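Local coordinates for protein hydrogenase maturation protease HycI (Thermococcus kodakarensis KOD1, PDB 5ZBY) that probably acts as an endopeptidase that cleaves the C-terminal end of a [NiFe] hydrogenase precursor during maturation of that enzyme, at residues V3-F8 with A152-N157; K11-I16 with A63-D68; L32-L37 with V46-C51; E53-Y58 with L103-V108; D68-V73 with S118-I123. One frame throughout, in Å; residues are numbered along the deposited sequence.

Contact 1: residues V3-F8 with A152-N157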
# COMPACT_ATOMS: atom_id res chain seq x y z
N VAL A 3 3.91 15.73 -0.34
CA VAL A 3 2.54 15.30 -0.47
C VAL A 3 2.26 14.07 0.41
O VAL A 3 1.17 13.83 0.84
CB VAL A 3 2.28 14.90 -1.90
CG1 VAL A 3 3.31 13.87 -2.31
CG2 VAL A 3 0.87 14.38 -2.07
N LEU A 4 3.27 13.28 0.63
CA LEU A 4 3.19 12.13 1.52
C LEU A 4 2.86 12.58 2.94
O LEU A 4 1.92 12.07 3.60
CB LEU A 4 4.51 11.37 1.49
CG LEU A 4 4.51 9.99 2.15
CD1 LEU A 4 3.52 9.06 1.45
CD2 LEU A 4 5.92 9.39 2.14
N GLU A 5 3.59 13.60 3.38
CA GLU A 5 3.46 14.12 4.73
C GLU A 5 2.03 14.61 4.91
O GLU A 5 1.42 14.42 5.91
CB GLU A 5 4.46 15.26 4.99
CG GLU A 5 5.89 14.84 5.32
CD GLU A 5 6.93 15.97 5.20
OE1 GLU A 5 6.60 17.02 4.66
OE2 GLU A 5 8.08 15.80 5.59
N ASP A 6 1.50 15.23 3.90
CA ASP A 6 0.15 15.72 3.91
C ASP A 6 -0.83 14.59 4.09
O ASP A 6 -1.83 14.74 4.80
CB ASP A 6 -0.17 16.45 2.60
CG ASP A 6 0.55 17.80 2.47
OD1 ASP A 6 1.06 18.32 3.49
OD2 ASP A 6 0.59 18.35 1.34
N VAL A 7 -0.57 13.47 3.39
CA VAL A 7 -1.42 12.30 3.53
C VAL A 7 -1.55 11.89 5.01
O VAL A 7 -2.65 11.55 5.46
CB VAL A 7 -0.89 11.09 2.74
CG1 VAL A 7 -1.78 9.88 2.96
CG2 VAL A 7 -0.81 11.41 1.25
N PHE A 8 -0.43 11.93 5.72
CA PHE A 8 -0.42 11.41 7.10
C PHE A 8 -0.86 12.44 8.14
O PHE A 8 -1.18 12.08 9.26
CB PHE A 8 0.96 10.89 7.46
CG PHE A 8 1.26 9.58 6.81
CD1 PHE A 8 0.91 8.41 7.43
CD2 PHE A 8 1.80 9.53 5.54
CE1 PHE A 8 1.14 7.18 6.80
CE2 PHE A 8 2.03 8.30 4.93
CZ PHE A 8 1.70 7.14 5.59
N ALA A 152 8.51 5.72 7.49
CA ALA A 152 8.94 5.54 8.90
C ALA A 152 9.36 6.86 9.51
O ALA A 152 9.14 7.11 10.70
CB ALA A 152 10.05 4.54 9.02
N GLU A 153 9.98 7.71 8.70
CA GLU A 153 10.47 8.97 9.26
C GLU A 153 9.27 9.84 9.54
O GLU A 153 9.21 10.50 10.59
CB GLU A 153 11.45 9.66 8.32
CG GLU A 153 11.87 11.05 8.76
CD GLU A 153 13.02 11.01 9.74
OE1 GLU A 153 13.88 10.11 9.62
OE2 GLU A 153 13.07 11.88 10.63
N ILE A 154 8.24 9.80 8.71
CA ILE A 154 7.02 10.49 9.11
C ILE A 154 6.43 9.91 10.42
O ILE A 154 6.17 10.64 11.38
CB ILE A 154 5.97 10.43 8.02
CG1 ILE A 154 6.40 11.29 6.83
CG2 ILE A 154 4.60 10.85 8.56
CD1 ILE A 154 5.56 11.09 5.57
N LEU A 155 6.30 8.61 10.52
CA LEU A 155 5.63 7.97 11.65
C LEU A 155 6.35 8.07 12.99
O LEU A 155 5.73 8.18 14.04
CB LEU A 155 5.36 6.52 11.34
CG LEU A 155 4.36 6.18 10.25
CD1 LEU A 155 4.18 4.70 10.19
CD2 LEU A 155 3.05 6.88 10.45
N LYS A 156 7.66 7.97 12.95
CA LYS A 156 8.44 8.10 14.14
C LYS A 156 8.28 9.52 14.67
O LYS A 156 8.48 9.76 15.85
CB LYS A 156 9.91 7.86 13.85
N ASN A 157 7.92 10.42 13.77
CA ASN A 157 7.88 11.84 14.01
C ASN A 157 6.54 12.24 14.58
O ASN A 157 5.88 11.45 15.18
CB ASN A 157 8.11 12.59 12.72
CG ASN A 157 9.53 13.07 12.55
OD1 ASN A 157 10.26 13.20 13.51
ND2 ASN A 157 9.91 13.36 11.33
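I154 reaches across to L4, E5 and F8 and carries most of the contact between the N-terminal helix 3-8 and the end of helix 138-156. Both helices cover the same side of the mixed sheet in this three-layer α/β/α sandwich; their short segments run 10.5 Å apart at closest and make an angle of 40°. The CB of I154 points toward helix 3-8, and there the side chain forks. CG2, anti to the backbone N, goes to F8, 3.8 Å from F8 CB, and the two side chains cross at about a right angle. CG1, anti to the carbonyl carbon (chi1 -69°), passes E5 CG at 3.9 Å. The tip, I154 CD1, settles 3.7 Å from L4 CG and 3.8 Å from E5 CG, held between a buried leucine and the aliphatic part of an exposed glutamate. The carboxylate of E5 turns to its own helix start, where OE1 bonds the backbone N of S2. F8 is buried, resting also on I14 of strand 14-18 and on L69 and V71 of strand 69-75. Beside I154, L155 adds one methyl: its CD2 comes obliquely to the F8 ring, 4.0 Å from F8 CD1.

Contact 2: residues K11-I16 with A63-D68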
# COMPACT_ATOMS: atom_id res chain seq x y z
N LYS A 11 -3.50 12.47 11.21
CA LYS A 11 -3.99 11.13 11.38
C LYS A 11 -3.26 10.42 12.49
O LYS A 11 -2.04 10.25 12.44
CB LYS A 11 -3.82 10.35 10.07
CG LYS A 11 -4.47 11.01 8.91
CD LYS A 11 -5.95 11.02 9.06
CE LYS A 11 -6.59 11.57 7.81
NZ LYS A 11 -6.27 13.00 7.60
N THR A 12 -4.00 10.00 13.52
CA THR A 12 -3.33 9.35 14.65
C THR A 12 -3.18 7.84 14.49
O THR A 12 -2.07 7.31 14.63
CB THR A 12 -4.07 9.61 15.94
OG1 THR A 12 -4.08 11.02 16.14
CG2 THR A 12 -3.35 8.90 17.11
N ARG A 13 -4.28 7.15 14.22
CA ARG A 13 -4.22 5.70 14.13
C ARG A 13 -4.10 5.34 12.64
O ARG A 13 -4.99 5.65 11.86
CB ARG A 13 -5.44 5.04 14.77
CG ARG A 13 -5.59 5.31 16.31
CD ARG A 13 -6.73 4.46 16.83
NE ARG A 13 -6.49 3.05 16.78
CZ ARG A 13 -5.71 2.41 17.62
NH1 ARG A 13 -5.09 3.07 18.63
NH2 ARG A 13 -5.58 1.10 17.50
N ILE A 14 -3.05 4.59 12.30
CA ILE A 14 -2.73 4.35 10.88
C ILE A 14 -2.59 2.87 10.66
O ILE A 14 -1.94 2.17 11.48
CB ILE A 14 -1.46 5.07 10.53
CG1 ILE A 14 -1.69 6.58 10.70
CG2 ILE A 14 -1.09 4.83 9.03
CD1 ILE A 14 -0.50 7.38 10.61
N VAL A 15 -3.18 2.36 9.58
CA VAL A 15 -2.92 0.99 9.19
C VAL A 15 -2.22 1.08 7.85
O VAL A 15 -2.70 1.80 6.96
CB VAL A 15 -4.21 0.14 9.11
CG1 VAL A 15 -3.88 -1.32 8.72
CG2 VAL A 15 -4.99 0.16 10.46
N ILE A 16 -1.07 0.41 7.72
CA ILE A 16 -0.40 0.35 6.43
C ILE A 16 -0.43 -1.10 5.95
O ILE A 16 -0.05 -1.99 6.69
CB ILE A 16 1.03 0.86 6.53
CG1 ILE A 16 0.99 2.33 7.00
CG2 ILE A 16 1.71 0.82 5.14
CD1 ILE A 16 2.30 2.86 7.40
N ALA A 63 -10.57 -3.03 10.52
CA ALA A 63 -11.63 -2.22 11.09
C ALA A 63 -11.47 -2.21 12.60
O ALA A 63 -11.73 -1.17 13.25
CB ALA A 63 -12.98 -2.74 10.69
N ALA A 64 -10.95 -3.32 13.15
CA ALA A 64 -10.91 -3.46 14.61
C ALA A 64 -9.85 -2.55 15.18
O ALA A 64 -9.88 -2.25 16.35
CB ALA A 64 -10.65 -4.88 15.00
N PHE A 65 -8.91 -2.10 14.36
CA PHE A 65 -7.86 -1.20 14.80
C PHE A 65 -8.34 0.25 14.91
O PHE A 65 -7.64 1.07 15.40
CB PHE A 65 -6.65 -1.28 13.88
CG PHE A 65 -5.38 -0.74 14.46
CD1 PHE A 65 -4.67 -1.44 15.40
CD2 PHE A 65 -4.86 0.46 14.03
CE1 PHE A 65 -3.51 -0.96 15.91
CE2 PHE A 65 -3.70 0.94 14.52
CZ PHE A 65 -3.02 0.24 15.46
N LYS A 66 -9.54 0.52 14.44
CA LYS A 66 -10.08 1.86 14.46
C LYS A 66 -9.20 2.92 13.81
O LYS A 66 -8.77 3.83 14.45
CB LYS A 66 -10.49 2.29 15.86
CG LYS A 66 -11.73 1.59 16.33
CD LYS A 66 -12.10 1.99 17.74
CE LYS A 66 -13.29 2.90 17.80
NZ LYS A 66 -12.89 4.33 17.77
N PRO A 67 -8.89 2.74 12.52
CA PRO A 67 -7.96 3.66 11.90
C PRO A 67 -8.57 5.03 11.59
O PRO A 67 -9.78 5.13 11.36
CB PRO A 67 -7.61 2.93 10.55
CG PRO A 67 -8.88 2.17 10.27
CD PRO A 67 -9.37 1.69 11.63
N ASP A 68 -7.68 6.01 11.52
CA ASP A 68 -7.94 7.34 11.00
C ASP A 68 -7.55 7.35 9.52
O ASP A 68 -8.17 8.07 8.73
CB ASP A 68 -7.15 8.38 11.76
CG ASP A 68 -7.57 8.47 13.23
OD1 ASP A 68 -8.79 8.50 13.47
OD2 ASP A 68 -6.68 8.43 14.09
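R13 and D68 exchange two strong hydrogen bonds, one through the backbone and one through a side chain. D68 N donates to R13 O at 2.7 Å. In return the carboxylate oxygen D68 OD2 takes R13 N at 2.7 Å, almost straight (171° at the hydrogen), on its anti side and somewhat out of the carboxylate plane; T12 N adds a weak bond to the same oxygen. A second set of bonds comes from the arginine head. The R13 chain turns at chi3 (66°), which brings NE round to the carbonyl of F65, and the guanidinium grips that one oxygen side-on: R13 NE lies 2.7 Å from F65 O and R13 NH2 lies 2.9 Å from it, and F65 O lies close to the guanidinium plane.

F65 to D68 form the return loop of the crossover from strand 46-50 through helix 59-64 to strand 69-75; where K66 leaves the helix with positive phi, this loop runs beside the start of strand 14-18, the strand between the other two in the sheet.

The same guanidinium makes a cation-pi contact. R13 CZ stands 4.0 Å from the centroid of the F65 ring, and NH2 sits over the ring centre, the two planes being inclined by 41°. Apolar contact falls to V15, whose CG2 approaches the F65 ring obliquely, 3.6 Å from F65 CD2, and reaches P67 CB at 3.8 Å.

Contact 3: residues L32-L37 with V46-C51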
# COMPACT_ATOMS: atom_id res chain seq x y z
N LEU A 32 7.49 -5.93 0.16
CA LEU A 32 8.81 -5.47 0.58
C LEU A 32 8.63 -4.29 1.51
O LEU A 32 9.28 -4.21 2.59
CB LEU A 32 9.68 -5.10 -0.63
CG LEU A 32 10.13 -6.29 -1.49
CD1 LEU A 32 10.84 -5.83 -2.73
CD2 LEU A 32 11.02 -7.20 -0.69
N VAL A 33 7.72 -3.38 1.13
CA VAL A 33 7.55 -2.17 1.94
C VAL A 33 7.03 -2.54 3.31
O VAL A 33 7.57 -2.07 4.33
CB VAL A 33 6.61 -1.17 1.26
CG1 VAL A 33 6.31 -0.01 2.22
CG2 VAL A 33 7.27 -0.61 0.01
N ALA A 34 6.03 -3.44 3.34
CA ALA A 34 5.40 -3.78 4.60
C ALA A 34 6.46 -4.43 5.48
O ALA A 34 6.54 -4.12 6.67
CB ALA A 34 4.21 -4.72 4.38
N GLU A 35 7.28 -5.32 4.90
CA GLU A 35 8.15 -6.08 5.81
C GLU A 35 9.21 -5.16 6.32
O GLU A 35 9.59 -5.23 7.50
CB GLU A 35 8.75 -7.32 5.12
CG GLU A 35 7.68 -8.39 4.94
CD GLU A 35 7.14 -8.91 6.27
OE1 GLU A 35 7.97 -9.17 7.17
OE2 GLU A 35 5.91 -9.04 6.44
N ARG A 36 9.60 -4.19 5.50
CA ARG A 36 10.62 -3.29 5.96
C ARG A 36 10.03 -2.36 7.02
O ARG A 36 10.71 -2.02 8.01
CB ARG A 36 11.21 -2.51 4.79
CG ARG A 36 12.26 -1.51 5.23
CD ARG A 36 13.49 -2.21 5.81
NE ARG A 36 14.60 -1.28 5.93
CZ ARG A 36 15.38 -1.17 7.00
NH1 ARG A 36 15.19 -1.95 8.06
NH2 ARG A 36 16.37 -0.28 7.00
N LEU A 37 8.75 -1.99 6.87
CA LEU A 37 8.18 -1.07 7.84
C LEU A 37 8.10 -1.75 9.20
O LEU A 37 8.22 -1.08 10.24
CB LEU A 37 6.80 -0.58 7.43
CG LEU A 37 6.83 0.53 6.38
CD1 LEU A 37 5.42 0.75 5.81
CD2 LEU A 37 7.40 1.80 7.07
N VAL A 46 0.13 2.47 15.29
CA VAL A 46 0.27 2.05 13.88
C VAL A 46 0.26 0.52 13.76
O VAL A 46 0.94 -0.17 14.52
CB VAL A 46 1.57 2.59 13.29
CG1 VAL A 46 1.79 2.05 11.86
CG2 VAL A 46 1.58 4.12 13.25
N LEU A 47 -0.52 0.01 12.80
CA LEU A 47 -0.55 -1.40 12.47
C LEU A 47 -0.02 -1.58 11.06
O LEU A 47 -0.52 -0.93 10.15
CB LEU A 47 -1.96 -1.92 12.58
CG LEU A 47 -2.26 -3.32 12.07
CD1 LEU A 47 -1.42 -4.38 12.82
CD2 LEU A 47 -3.74 -3.64 12.11
N ILE A 48 0.97 -2.46 10.89
CA ILE A 48 1.52 -2.81 9.57
C ILE A 48 1.11 -4.23 9.23
O ILE A 48 1.33 -5.18 10.01
CB ILE A 48 3.05 -2.70 9.54
CG1 ILE A 48 3.57 -1.41 10.17
CG2 ILE A 48 3.57 -2.88 8.07
CD1 ILE A 48 3.23 -0.17 9.36
N LEU A 49 0.48 -4.40 8.08
CA LEU A 49 0.04 -5.72 7.63
C LEU A 49 0.64 -6.08 6.29
O LEU A 49 0.70 -5.25 5.37
CB LEU A 49 -1.47 -5.74 7.47
CG LEU A 49 -2.31 -5.57 8.72
CD1 LEU A 49 -3.77 -5.43 8.32
CD2 LEU A 49 -2.06 -6.80 9.63
N ASN A 50 1.09 -7.32 6.17
CA ASN A 50 1.41 -7.92 4.88
C ASN A 50 0.16 -8.66 4.42
O ASN A 50 -0.21 -9.69 5.00
CB ASN A 50 2.63 -8.84 5.02
CG ASN A 50 3.00 -9.54 3.71
OD1 ASN A 50 2.21 -9.63 2.76
ND2 ASN A 50 4.23 -10.03 3.67
N CYS A 51 -0.52 -8.12 3.42
CA CYS A 51 -1.80 -8.67 2.97
C CYS A 51 -1.65 -9.67 1.82
O CYS A 51 -2.66 -10.23 1.36
CB CYS A 51 -2.73 -7.56 2.50
SG CYS A 51 -3.19 -6.47 3.87
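I48 packs against A34 and L37, where helix 29-40 meets strand 46-50 within the beta-alpha-beta unit formed by strand 14-18, this helix and this strand. The short segments of helix and strand run at 139° to each other, 7.7 Å apart at closest. Both branches of I48 meet the helix at L37 CB, and CG2 alone also reaches the A34 carbonyl. CG2, anti to the backbone N, nestles against the helix backbone, 3.5 Å from A34 O, and also lies 4.0 Å from L37 CB; I48 CD1 touches that L37 CB from 4.1 Å. L37 itself continues inward to I16 and to I151 of helix 138-156, which makes this the buried side of the contact.

At the other end of the pair E35 and N50 cross at about a right angle, the carboxylate and amide planes 48° apart. E35 bends back at chi2 (-64°), bringing its carboxylate carbon round to the strand, and N50 ND2 gives E35 OE2 a weak hydrogen bond of 3.4 Å. The amide has a further hold: N50 OD1 accepts from the backbone N of G52. Between the polar pair and the isoleucine, small A34 lets the two backbones come close, with A34 CB 3.7 Å from L49 O.

Contact 4: residues E53-Y58 with L103-V108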
# COMPACT_ATOMS: atom_id res chain seq x y z
N GLU A 53 -1.74 -11.01 -1.70
CA GLU A 53 -2.68 -10.61 -2.70
C GLU A 53 -4.12 -10.59 -2.24
O GLU A 53 -5.04 -10.46 -3.05
CB GLU A 53 -2.54 -11.55 -3.93
CG GLU A 53 -1.18 -11.41 -4.61
CD GLU A 53 -1.03 -12.48 -5.67
OE1 GLU A 53 -1.63 -12.33 -6.75
OE2 GLU A 53 -0.34 -13.48 -5.40
N MET A 54 -4.35 -10.62 -0.92
CA MET A 54 -5.71 -10.75 -0.42
C MET A 54 -6.04 -9.72 0.65
O MET A 54 -6.36 -10.07 1.80
CB MET A 54 -5.93 -12.19 0.10
CG MET A 54 -5.83 -13.19 -1.08
SD MET A 54 -7.04 -14.50 -1.03
CE MET A 54 -8.55 -13.52 -1.04
N PRO A 55 -6.01 -8.42 0.30
CA PRO A 55 -6.37 -7.43 1.33
C PRO A 55 -7.77 -7.61 1.88
O PRO A 55 -8.01 -7.29 3.06
CB PRO A 55 -6.24 -6.09 0.61
CG PRO A 55 -6.31 -6.44 -0.87
CD PRO A 55 -5.63 -7.78 -0.99
N GLU A 56 -8.67 -8.18 1.08
CA GLU A 56 -10.05 -8.40 1.51
C GLU A 56 -10.10 -9.29 2.73
O GLU A 56 -11.01 -9.16 3.56
CB GLU A 56 -10.87 -9.04 0.38
CG GLU A 56 -10.32 -10.35 -0.12
CD GLU A 56 -9.49 -10.19 -1.41
OE1 GLU A 56 -8.63 -9.28 -1.50
OE2 GLU A 56 -9.72 -10.97 -2.36
N SER A 57 -9.12 -10.18 2.88
CA SER A 57 -9.07 -11.07 4.06
C SER A 57 -8.70 -10.38 5.38
O SER A 57 -8.81 -11.00 6.44
CB SER A 57 -8.08 -12.20 3.84
OG SER A 57 -8.33 -12.93 2.64
N TYR A 58 -8.26 -9.13 5.32
CA TYR A 58 -7.84 -8.39 6.51
C TYR A 58 -8.80 -7.28 6.96
O TYR A 58 -8.48 -6.55 7.88
CB TYR A 58 -6.42 -7.83 6.29
CG TYR A 58 -5.42 -8.95 6.04
CD1 TYR A 58 -4.62 -9.41 7.08
CD2 TYR A 58 -5.29 -9.56 4.78
CE1 TYR A 58 -3.74 -10.44 6.91
CE2 TYR A 58 -4.37 -10.60 4.58
CZ TYR A 58 -3.61 -11.05 5.64
OH TYR A 58 -2.70 -12.10 5.50
N LEU A 103 -10.96 -9.18 -6.90
CA LEU A 103 -11.82 -8.28 -6.16
C LEU A 103 -11.13 -6.95 -6.18
O LEU A 103 -10.02 -6.83 -5.72
CB LEU A 103 -11.99 -8.75 -4.73
CG LEU A 103 -13.17 -8.18 -3.95
CD1 LEU A 103 -14.45 -8.60 -4.61
CD2 LEU A 103 -13.16 -8.70 -2.54
N PRO A 104 -11.78 -5.90 -6.85
CA PRO A 104 -11.00 -4.67 -6.88
C PRO A 104 -10.81 -4.02 -5.52
O PRO A 104 -11.59 -4.16 -4.63
CB PRO A 104 -11.74 -3.76 -7.83
CG PRO A 104 -13.11 -4.20 -7.81
CD PRO A 104 -13.03 -5.66 -7.73
N LEU A 105 -9.70 -3.33 -5.42
CA LEU A 105 -9.34 -2.64 -4.22
C LEU A 105 -10.38 -1.58 -3.89
O LEU A 105 -10.61 -1.28 -2.76
CB LEU A 105 -7.95 -2.05 -4.36
CG LEU A 105 -7.38 -1.39 -3.12
CD1 LEU A 105 -7.23 -2.36 -1.99
CD2 LEU A 105 -6.08 -0.67 -3.37
N ARG A 106 -11.00 -1.01 -4.90
CA ARG A 106 -12.08 -0.06 -4.64
C ARG A 106 -13.18 -0.60 -3.72
O ARG A 106 -13.70 0.11 -2.85
CB ARG A 106 -12.73 0.39 -5.97
CG ARG A 106 -13.86 1.41 -5.78
CD ARG A 106 -14.35 1.98 -7.17
NE ARG A 106 -15.04 0.95 -7.92
CZ ARG A 106 -16.36 0.76 -7.96
NH1 ARG A 106 -17.20 1.56 -7.30
NH2 ARG A 106 -16.84 -0.24 -8.68
N ILE A 107 -13.55 -1.85 -3.92
CA ILE A 107 -14.56 -2.48 -3.10
C ILE A 107 -14.09 -2.68 -1.67
O ILE A 107 -14.76 -2.34 -0.75
CB ILE A 107 -14.92 -3.86 -3.64
CG1 ILE A 107 -15.36 -3.79 -5.10
CG2 ILE A 107 -15.98 -4.50 -2.78
CD1 ILE A 107 -16.43 -2.79 -5.38
N VAL A 108 -12.87 -3.17 -1.53
CA VAL A 108 -12.25 -3.33 -0.20
C VAL A 108 -12.20 -2.00 0.54
O VAL A 108 -12.63 -1.90 1.69
CB VAL A 108 -10.84 -3.94 -0.32
CG1 VAL A 108 -10.17 -3.99 1.06
CG2 VAL A 108 -10.93 -5.33 -0.94
O HOH W 1 -8.03 -8.34 -3.86
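The 3-10 turn 55-58, which leads into helix 59-64, lays P55 and E56 against the N-terminal end of helix 105-116, where P104 holds the N-cap position. E56 is the hub. Its CB meets L103 CD2 at 3.7 Å on one flank and V108 CG2 at 3.9 Å on another. Beyond CB, CG takes the crowded position between the backbone N and the carbonyl carbon (chi1 58°), and a second bend at chi2 (-99°) turns CD back over L103, which the side chain crosses obliquely; E56 OE2 lies 4.0 Å from L103 CB. A water lies 2.6 Å from E56 OE1 and 3.1 Å from L103 O, placed to donate to both, but it has more acceptors in reach than protons, so both bonds need not be made at once. An alanine in place of E56 would keep the CB contacts but would probably leave the water without its carboxylate partner and uncover the L103 side chain where CG and CD now cross it.

P55 adds looser apolar contact: its CG is 4.3 Å from L105 CD1 and its CB 4.5 Å from V108 CG1. L105 N binds a sulfonate oxygen of a HEPES molecule, probably from the crystallisation liquor, at this helix start. The turn and the helix both rest on strand 69-75, whose F72 meets P55 and L105, so that the loop after strand 46-50 and helix 105-116 share one face of the sheet.

Contact 5: residues D68-V73 with S118-I123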
# COMPACT_ATOMS: atom_id res chain seq x y z
N ASP A 68 -7.68 6.01 11.52
CA ASP A 68 -7.94 7.34 11.00
C ASP A 68 -7.55 7.35 9.52
O ASP A 68 -8.17 8.07 8.73
CB ASP A 68 -7.15 8.38 11.76
CG ASP A 68 -7.57 8.47 13.23
OD1 ASP A 68 -8.79 8.50 13.47
OD2 ASP A 68 -6.68 8.43 14.09
N LEU A 69 -6.53 6.55 9.19
CA LEU A 69 -5.99 6.46 7.81
C LEU A 69 -5.61 5.02 7.54
O LEU A 69 -4.95 4.39 8.37
CB LEU A 69 -4.76 7.33 7.63
CG LEU A 69 -4.04 7.26 6.26
CD1 LEU A 69 -4.95 7.79 5.16
CD2 LEU A 69 -2.73 8.01 6.29
N VAL A 70 -5.97 4.52 6.35
CA VAL A 70 -5.50 3.23 5.87
C VAL A 70 -4.73 3.49 4.59
O VAL A 70 -5.24 4.19 3.71
CB VAL A 70 -6.67 2.25 5.62
CG1 VAL A 70 -6.09 0.91 5.08
CG2 VAL A 70 -7.46 2.03 6.95
N VAL A 71 -3.50 3.00 4.52
CA VAL A 71 -2.62 3.19 3.34
C VAL A 71 -2.33 1.85 2.72
O VAL A 71 -1.69 1.02 3.36
CB VAL A 71 -1.30 3.82 3.77
CG1 VAL A 71 -0.38 4.06 2.60
CG2 VAL A 71 -1.56 5.14 4.52
N PHE A 72 -2.81 1.63 1.49
CA PHE A 72 -2.47 0.43 0.72
C PHE A 72 -1.24 0.73 -0.07
O PHE A 72 -1.10 1.84 -0.57
CB PHE A 72 -3.63 0.04 -0.20
CG PHE A 72 -4.81 -0.50 0.57
CD1 PHE A 72 -5.93 0.27 0.78
CD2 PHE A 72 -4.75 -1.77 1.12
CE1 PHE A 72 -7.02 -0.24 1.54
CE2 PHE A 72 -5.83 -2.27 1.89
CZ PHE A 72 -6.96 -1.52 2.06
N VAL A 73 -0.31 -0.21 -0.15
CA VAL A 73 0.93 0.02 -0.90
C VAL A 73 1.05 -1.14 -1.90
O VAL A 73 0.97 -2.30 -1.50
CB VAL A 73 2.16 0.06 0.01
CG1 VAL A 73 3.44 0.29 -0.79
CG2 VAL A 73 2.01 1.12 1.15
N SER A 118 -12.51 5.91 8.12
CA SER A 118 -11.10 6.20 7.86
C SER A 118 -10.89 6.82 6.48
O SER A 118 -11.57 6.41 5.56
CB SER A 118 -10.28 4.91 7.95
OG SER A 118 -8.89 5.17 7.86
N ASP A 119 -9.97 7.76 6.35
CA ASP A 119 -9.46 8.06 4.99
C ASP A 119 -8.74 6.85 4.45
O ASP A 119 -8.12 6.10 5.20
CB ASP A 119 -8.52 9.24 5.04
CG ASP A 119 -9.25 10.56 5.19
OD1 ASP A 119 -10.46 10.60 4.90
OD2 ASP A 119 -8.62 11.56 5.61
N ILE A 120 -8.78 6.67 3.12
CA ILE A 120 -8.06 5.57 2.52
C ILE A 120 -7.18 6.13 1.42
O ILE A 120 -7.68 6.90 0.60
CB ILE A 120 -8.99 4.53 1.88
CG1 ILE A 120 -10.25 4.29 2.75
CG2 ILE A 120 -8.21 3.26 1.51
CD1 ILE A 120 -9.98 3.48 4.01
N VAL A 121 -5.93 5.70 1.35
CA VAL A 121 -5.08 6.13 0.21
C VAL A 121 -4.36 4.92 -0.38
O VAL A 121 -4.17 3.90 0.32
CB VAL A 121 -4.11 7.21 0.67
CG1 VAL A 121 -3.12 6.66 1.65
CG2 VAL A 121 -3.39 7.81 -0.47
N LEU A 122 -4.01 4.97 -1.69
CA LEU A 122 -3.17 3.96 -2.32
C LEU A 122 -1.86 4.60 -2.73
O LEU A 122 -1.87 5.65 -3.39
CB LEU A 122 -3.88 3.36 -3.54
CG LEU A 122 -3.06 2.51 -4.52
CD1 LEU A 122 -2.52 1.26 -3.85
CD2 LEU A 122 -3.95 2.16 -5.73
N ILE A 123 -0.73 4.04 -2.31
CA ILE A 123 0.56 4.45 -2.85
C ILE A 123 1.04 3.35 -3.80
O ILE A 123 1.27 2.22 -3.37
CB ILE A 123 1.63 4.70 -1.75
CG1 ILE A 123 1.12 5.74 -0.76
CG2 ILE A 123 2.98 5.16 -2.43
CD1 ILE A 123 2.00 5.80 0.51
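V71 and V121 run alongside each other out of the same face of the sheet, at the apolar heart of two parallel neighbouring strands, 69-75 and 119-125. The pair belongs to the parallel part of the central mixed sheet, and strand 69-75 is bonded along its other edge to strand 14-18. V121 CG1 stands between its backbone N and carbonyl carbon (chi1 66°) and reaches V71 CG2 at 3.6 Å. The other methyl, V71 CG1, meets I123 CD1, also at 3.6 Å. This face, with L69, is covered by helix 3-8. On the opposite face V70 CB packs 3.9 Å from I120 CD1, and I120 CG2 comes to the edge of the F72 ring, near its plane, 3.7 Å from CE1; helix 105-116 closes over F72 and I120.

Between the faces runs the regular parallel ladder: V70 N to D119 O, V121 N to V70 O, F72 N to V121 O and I123 N to F72 O. It starts less regularly, since D119 N meets D68 O at 3.0 Å from 37° above the carbonyl plane.

The polar edge lies at this start. S118 OG, anti to its backbone N, donates to D119 O at 2.9 Å, giving that carbonyl a second donor beside V70 N, and it also touches V70 CG2 at 3.6 Å. An alanine in place of S118 would probably leave D119 O with one of these two donors and open a small gap against V70. The carboxylate of D119 has weak, long ion pairs with K11 and K113. Apolar side chains thus fill both faces while the ladder satisfies the buried backbone groups that form it, and charge gathers where the strands begin.

How the contacts relate
Contacts 2, 3 and 5 meet on one sheet. Contacts 2 and 5 share D68, their centres about 9 Å apart, while strand 14-18 joins contact 2 to contact 3 through I16 O and L49 N, 2.8 Å apart. Contact 1 covers one side of that sheet, with L4 CD1 lying 3.7 Å from I123 CD1 of contact 5. Contact 4 packs on the other side, against F72; the centres of contacts 1 and 4 are about 24 Å apart. A bound HEPES, probably from the crystallisation liquor, lies beside contact 4: the side chain of L105 is about 4 Å from it, that of L122 in contact 5 about 7 Å, and that of N50 in contact 3 about 9 Å.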